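Local coordinates for protein tissue factor pathway inhibitor 2 (Homo sapiens, PDB 1ZR0) that inhibits trypsin, plasmin and factor VIIa/tissue factor through Kunitz-type domains, the first of which is described here, at residues R19-R24 against Q36-G41; R24-R29 against N45-Y50. All coordinates share one frame; numbering follows the deposited sequence.

Interaction 1. Residues R19-R24 against Q36-G41; sequences RALLLR and QFLYGG
Arg24 sets its CG anti to its own carbonyl carbon, and the chain bends at chi2 (-60°). Tyr39 has CG anti to its backbone N (chi1 175°). With these turns the two side chains cross on one face of the hairpin. Tyr39 CD2 lies over one face of the Arg24 guanidinium, toward its rim, 3.5 Å from NH1. The two planes are 44° apart, so this is not a flat stack. The NH1 group has its polar partner in Asn48, and the Tyr39 hydroxyl bonds to the carbonyl of Glu43. Phe37 lies on the same face and brings its CE1 3.6 Å from Arg24 CB. Gly41 N sits over the centre of one face of the Tyr39 ring, while Leu22 CD1 packs on Gly41 CA at 3.6 Å. A CB at Gly41 would run into that methyl, and at the backbone angles of Gly41 it would also be jammed against the carbonyl O of Gly40.

On the other face Leu23 CD1 rests on Gln36 CG at 3.5 Å, and Leu38 CD2 adds to the patch. The backbones form an antiparallel ladder. Leu22 and Tyr39 are a hydrogen-bonded pair, with bonds both ways, and so are Arg24 and Phe37. Beyond the strands Ala20 N donates to Gly40 O at 3.0 Å. A water donates to both Ala20 O and Leu38 O, at 2.7 Å from Leu38 O.

Arg19 and Ala20 flank the probable reactive bond. The Arg19 side chain has its strongest polar partner in an acidic side chain of another protein's chain. The Ala20-Gly40 bond and the water carry the ladder's polar pairing on to the residue after the reactive bond, consistent with a Kunitz binding loop held in a fixed shape.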
# COMPACT_ATOMS: atom_id res chain seq x y z
N ARG B 19 -0.62 -4.92 1.14
CA ARG B 19 -1.01 -4.00 2.20
C ARG B 19 -2.00 -2.89 1.86
O ARG B 19 -2.01 -1.83 2.45
CB ARG B 19 0.22 -3.53 2.97
CG ARG B 19 0.75 -4.61 3.82
CD ARG B 19 2.20 -4.46 4.29
NE ARG B 19 2.58 -5.60 5.19
CZ ARG B 19 3.65 -5.60 6.01
NH1 ARG B 19 4.51 -4.61 6.02
NH2 ARG B 19 3.87 -6.67 6.78
N ALA B 20 -2.87 -3.18 0.91
CA ALA B 20 -3.94 -2.26 0.54
C ALA B 20 -5.21 -2.59 1.32
O ALA B 20 -5.26 -3.56 2.09
CB ALA B 20 -4.20 -2.35 -0.89
N LEU B 21 -6.23 -1.75 1.09
CA LEU B 21 -7.58 -2.02 1.63
C LEU B 21 -8.58 -1.90 0.50
O LEU B 21 -9.16 -0.85 0.27
CB LEU B 21 -7.95 -1.06 2.75
CG LEU B 21 -7.20 -1.27 4.07
CD1 LEU B 21 -7.41 0.03 5.00
CD2 LEU B 21 -7.33 -2.58 4.79
N LEU B 22 -8.70 -2.95 -0.33
CA LEU B 22 -9.54 -2.89 -1.50
C LEU B 22 -10.91 -3.56 -1.27
O LEU B 22 -10.97 -4.70 -0.83
CB LEU B 22 -8.81 -3.59 -2.65
CG LEU B 22 -7.48 -3.00 -3.04
CD1 LEU B 22 -6.78 -3.99 -3.93
CD2 LEU B 22 -7.70 -1.67 -3.67
N LEU B 23 -12.03 -2.86 -1.50
CA LEU B 23 -13.32 -3.42 -1.23
C LEU B 23 -13.64 -4.56 -2.22
O LEU B 23 -13.65 -4.35 -3.44
CB LEU B 23 -14.36 -2.33 -1.38
CG LEU B 23 -15.78 -2.65 -0.88
CD1 LEU B 23 -15.80 -3.12 0.54
CD2 LEU B 23 -16.59 -1.28 -0.98
N ARG B 24 -13.88 -5.73 -1.64
CA ARG B 24 -14.24 -6.96 -2.38
C ARG B 24 -15.36 -7.64 -1.65
O ARG B 24 -15.74 -7.29 -0.51
CB ARG B 24 -13.01 -7.88 -2.47
CG ARG B 24 -11.78 -7.37 -3.30
CD ARG B 24 -12.13 -7.12 -4.76
NE ARG B 24 -10.96 -6.68 -5.49
CZ ARG B 24 -9.98 -7.50 -5.85
NH1 ARG B 24 -10.08 -8.82 -5.71
NH2 ARG B 24 -8.94 -6.99 -6.52
N GLN B 36 -19.04 -7.89 2.39
CA GLN B 36 -17.82 -7.16 1.98
C GLN B 36 -16.63 -7.45 2.86
O GLN B 36 -16.72 -7.76 4.05
CB GLN B 36 -18.12 -5.61 2.01
CG GLN B 36 -18.79 -5.01 0.84
CD GLN B 36 -19.62 -3.73 1.11
OE1 GLN B 36 -20.03 -3.04 0.19
NE2 GLN B 36 -19.81 -3.41 2.40
N PHE B 37 -15.42 -7.37 2.28
CA PHE B 37 -14.24 -7.34 3.06
C PHE B 37 -13.23 -6.39 2.39
O PHE B 37 -13.38 -6.00 1.26
CB PHE B 37 -13.64 -8.76 3.32
CG PHE B 37 -12.96 -9.43 2.11
CD1 PHE B 37 -13.63 -9.87 1.00
CD2 PHE B 37 -11.61 -9.67 2.15
CE1 PHE B 37 -12.99 -10.50 -0.03
CE2 PHE B 37 -10.94 -10.26 1.15
CZ PHE B 37 -11.64 -10.73 0.01
N LEU B 38 -12.11 -6.16 3.06
CA LEU B 38 -11.04 -5.34 2.49
C LEU B 38 -9.79 -6.22 2.21
O LEU B 38 -9.15 -6.78 3.13
CB LEU B 38 -10.67 -4.20 3.55
CG LEU B 38 -11.77 -3.15 3.80
CD1 LEU B 38 -11.34 -2.20 4.96
CD2 LEU B 38 -12.32 -2.53 2.57
N TYR B 39 -9.57 -6.42 0.91
CA TYR B 39 -8.52 -7.24 0.38
C TYR B 39 -7.24 -6.48 0.25
O TYR B 39 -7.24 -5.30 -0.11
CB TYR B 39 -9.05 -7.72 -0.98
CG TYR B 39 -8.09 -8.51 -1.82
CD1 TYR B 39 -7.57 -9.69 -1.34
CD2 TYR B 39 -7.84 -8.12 -3.11
CE1 TYR B 39 -6.70 -10.47 -2.17
CE2 TYR B 39 -7.01 -8.84 -3.93
CZ TYR B 39 -6.44 -10.01 -3.45
OH TYR B 39 -5.66 -10.73 -4.40
N GLY B 40 -6.12 -7.14 0.52
CA GLY B 40 -4.81 -6.52 0.49
C GLY B 40 -4.23 -6.28 -0.88
O GLY B 40 -3.37 -5.45 -0.98
N GLY B 41 -4.78 -6.86 -1.96
CA GLY B 41 -4.35 -6.57 -3.28
C GLY B 41 -3.60 -7.63 -4.07
O GLY B 41 -3.50 -7.50 -5.29
O HOH W 1 -6.72 -5.73 3.71

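Interaction 2. Residues R24-R29 against N45-Y50; sequences RYYYDR and NANNFY
Arg24 and Tyr50 lie side by side and point the same way. Tyr50 CE1 sits over one face of the guanidinium, 3.5 Å from Arg24 NH2 and offset toward the rim. The ring and guanidinium planes are 51° apart. Asn48 crosses the same arginine obliquely and meets the guanidinium at its edge. Its OD1 accepts from Arg24 NH1 at 2.8 Å and lies in the guanidinium plane, but the donor stands above the Asn48 amide plane. An alanine in place of Arg24 would probably leave Asn48 OD1 without this donor and open a gap beside the Tyr50 ring.

Asn47 works differently. Its CG is anti to the backbone N (chi1 -165°), and the two ends of the amide take the N-H and the C=O of Tyr27. OD1 accepts from Tyr27 N at 2.8 Å. ND2 donates to Tyr27 O at 3.0 Å, in the plane of that carbonyl and on a lone pair. ND2 also bonds to Leu11 O. The amide plane is turned 63° from the Tyr26 ring, with ND2 near the ring edge.

Between these two sites Tyr25 and Phe49 form a single antiparallel bridge, with hydrogen bonds both ways. Tyr25 CB and Phe49 CB are 4.3 Å apart. The Tyr25 ring turns its edge to Phe49 O. Asn45 OD1 accepts from Asn47 N in an Asx turn.

The 45-50 loop thus borrows strand-like bonds without being a strand. Beyond the bridge the Asn47 amide takes the place of a backbone partner for Tyr27, while Asn48 OD1 holds the Arg24 side chain. The two bonds to Tyr27 would fix the rotation of the buried Asn47 amide.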
# COMPACT_ATOMS: atom_id res chain seq x y z
N ARG B 24 -13.88 -5.73 -1.64
CA ARG B 24 -14.24 -6.96 -2.38
C ARG B 24 -15.36 -7.64 -1.65
O ARG B 24 -15.74 -7.29 -0.51
CB ARG B 24 -13.01 -7.88 -2.47
CG ARG B 24 -11.78 -7.37 -3.30
CD ARG B 24 -12.13 -7.12 -4.76
NE ARG B 24 -10.96 -6.68 -5.49
CZ ARG B 24 -9.98 -7.50 -5.85
NH1 ARG B 24 -10.08 -8.82 -5.71
NH2 ARG B 24 -8.94 -6.99 -6.52
N TYR B 25 -15.88 -8.70 -2.25
CA TYR B 25 -16.94 -9.48 -1.67
C TYR B 25 -16.58 -10.92 -1.52
O TYR B 25 -15.77 -11.42 -2.26
CB TYR B 25 -18.16 -9.38 -2.53
CG TYR B 25 -18.73 -7.97 -2.54
CD1 TYR B 25 -18.20 -7.01 -3.36
CD2 TYR B 25 -19.77 -7.67 -1.69
CE1 TYR B 25 -18.68 -5.69 -3.30
CE2 TYR B 25 -20.30 -6.40 -1.65
CZ TYR B 25 -19.77 -5.44 -2.46
OH TYR B 25 -20.28 -4.16 -2.35
N TYR B 26 -17.12 -11.55 -0.47
CA TYR B 26 -16.83 -12.97 -0.24
C TYR B 26 -18.13 -13.67 0.23
O TYR B 26 -19.01 -13.05 0.81
CB TYR B 26 -15.69 -13.28 0.73
CG TYR B 26 -16.10 -13.03 2.15
CD1 TYR B 26 -16.27 -11.72 2.61
CD2 TYR B 26 -16.41 -14.06 3.00
CE1 TYR B 26 -16.72 -11.49 3.91
CE2 TYR B 26 -16.80 -13.82 4.32
CZ TYR B 26 -16.99 -12.54 4.74
OH TYR B 26 -17.42 -12.35 6.06
N TYR B 27 -18.24 -14.98 -0.03
CA TYR B 27 -19.34 -15.73 0.55
C TYR B 27 -19.08 -16.20 1.94
O TYR B 27 -18.09 -16.79 2.17
CB TYR B 27 -19.64 -16.96 -0.31
CG TYR B 27 -20.87 -17.71 0.15
CD1 TYR B 27 -22.12 -17.28 -0.16
CD2 TYR B 27 -20.73 -18.88 0.84
CE1 TYR B 27 -23.22 -17.95 0.27
CE2 TYR B 27 -21.85 -19.58 1.28
CZ TYR B 27 -23.09 -19.09 0.97
OH TYR B 27 -24.21 -19.81 1.40
N ASP B 28 -19.96 -15.82 2.85
CA ASP B 28 -19.89 -16.26 4.23
C ASP B 28 -20.87 -17.34 4.57
O ASP B 28 -22.05 -17.12 4.60
CB ASP B 28 -20.20 -15.14 5.15
CG ASP B 28 -20.41 -15.64 6.60
OD1 ASP B 28 -19.77 -16.63 7.04
OD2 ASP B 28 -21.23 -15.10 7.30
N ARG B 29 -20.34 -18.48 4.81
CA ARG B 29 -21.14 -19.72 4.85
C ARG B 29 -22.04 -19.80 6.11
O ARG B 29 -23.08 -20.46 6.09
CB ARG B 29 -20.22 -20.94 4.71
CG ARG B 29 -19.16 -21.09 5.81
CD ARG B 29 -19.17 -22.41 6.47
NE ARG B 29 -18.18 -23.33 5.93
CZ ARG B 29 -18.38 -24.63 5.68
NH1 ARG B 29 -19.55 -25.24 5.89
NH2 ARG B 29 -17.38 -25.34 5.20
N ASN B 45 -7.37 -16.02 -2.04
CA ASN B 45 -8.03 -17.16 -2.65
C ASN B 45 -9.18 -16.81 -3.53
O ASN B 45 -9.49 -15.62 -3.78
CB ASN B 45 -8.39 -18.16 -1.51
CG ASN B 45 -9.41 -17.69 -0.63
OD1 ASN B 45 -10.41 -17.05 -1.05
ND2 ASN B 45 -9.29 -18.06 0.64
N ALA B 46 -9.86 -17.86 -4.05
CA ALA B 46 -10.97 -17.60 -4.99
C ALA B 46 -12.27 -17.06 -4.46
O ALA B 46 -13.09 -16.59 -5.25
CB ALA B 46 -11.27 -18.87 -5.79
N ASN B 47 -12.44 -17.07 -3.14
CA ASN B 47 -13.60 -16.48 -2.51
C ASN B 47 -13.45 -14.97 -2.36
O ASN B 47 -13.24 -14.46 -1.28
CB ASN B 47 -13.92 -17.14 -1.20
CG ASN B 47 -15.29 -16.82 -0.67
OD1 ASN B 47 -16.13 -16.23 -1.33
ND2 ASN B 47 -15.57 -17.32 0.54
N ASN B 48 -13.47 -14.30 -3.49
CA ASN B 48 -12.97 -12.93 -3.64
C ASN B 48 -13.54 -12.39 -4.96
O ASN B 48 -13.15 -12.82 -6.07
CB ASN B 48 -11.44 -12.91 -3.65
CG ASN B 48 -10.90 -11.49 -3.68
OD1 ASN B 48 -11.60 -10.58 -4.14
ND2 ASN B 48 -9.67 -11.32 -3.28
N PHE B 49 -14.55 -11.55 -4.88
CA PHE B 49 -15.30 -11.12 -6.03
C PHE B 49 -15.31 -9.61 -6.06
O PHE B 49 -15.29 -8.93 -5.01
CB PHE B 49 -16.75 -11.62 -5.94
CG PHE B 49 -16.83 -13.09 -5.87
CD1 PHE B 49 -16.82 -13.83 -7.05
CD2 PHE B 49 -16.87 -13.75 -4.67
CE1 PHE B 49 -16.81 -15.22 -6.97
CE2 PHE B 49 -16.90 -15.14 -4.58
CZ PHE B 49 -16.89 -15.89 -5.74
N TYR B 50 -15.46 -9.07 -7.26
CA TYR B 50 -15.43 -7.59 -7.43
C TYR B 50 -16.72 -6.88 -7.02
O TYR B 50 -16.74 -5.65 -6.73
CB TYR B 50 -15.13 -7.30 -8.90
CG TYR B 50 -13.73 -7.51 -9.26
CD1 TYR B 50 -12.71 -6.74 -8.65
CD2 TYR B 50 -13.35 -8.53 -10.15
CE1 TYR B 50 -11.41 -6.90 -8.99
CE2 TYR B 50 -12.02 -8.71 -10.50
CZ TYR B 50 -11.04 -7.91 -9.90
OH TYR B 50 -9.72 -8.06 -10.25

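Interactions 1 and 2 share strand 22-28 and meet at Arg24. Their centres are about 11 Å apart. Along the chain the segments alternate: 19-24 and 24-29 run on into each other, then come 36-41 and 45-50. Interaction 1 pairs the start of strand 22-28 with strand 33-39. Interaction 2 sets the next part of that strand against the loop before helix 52-58, close to the centre of the chain. The two also touch directly, with Phe37 packed on Tyr26 and Tyr39 on Asn48. Strand 22-28 thus links the end that carries the probable reactive bond with the middle of the Kunitz domain.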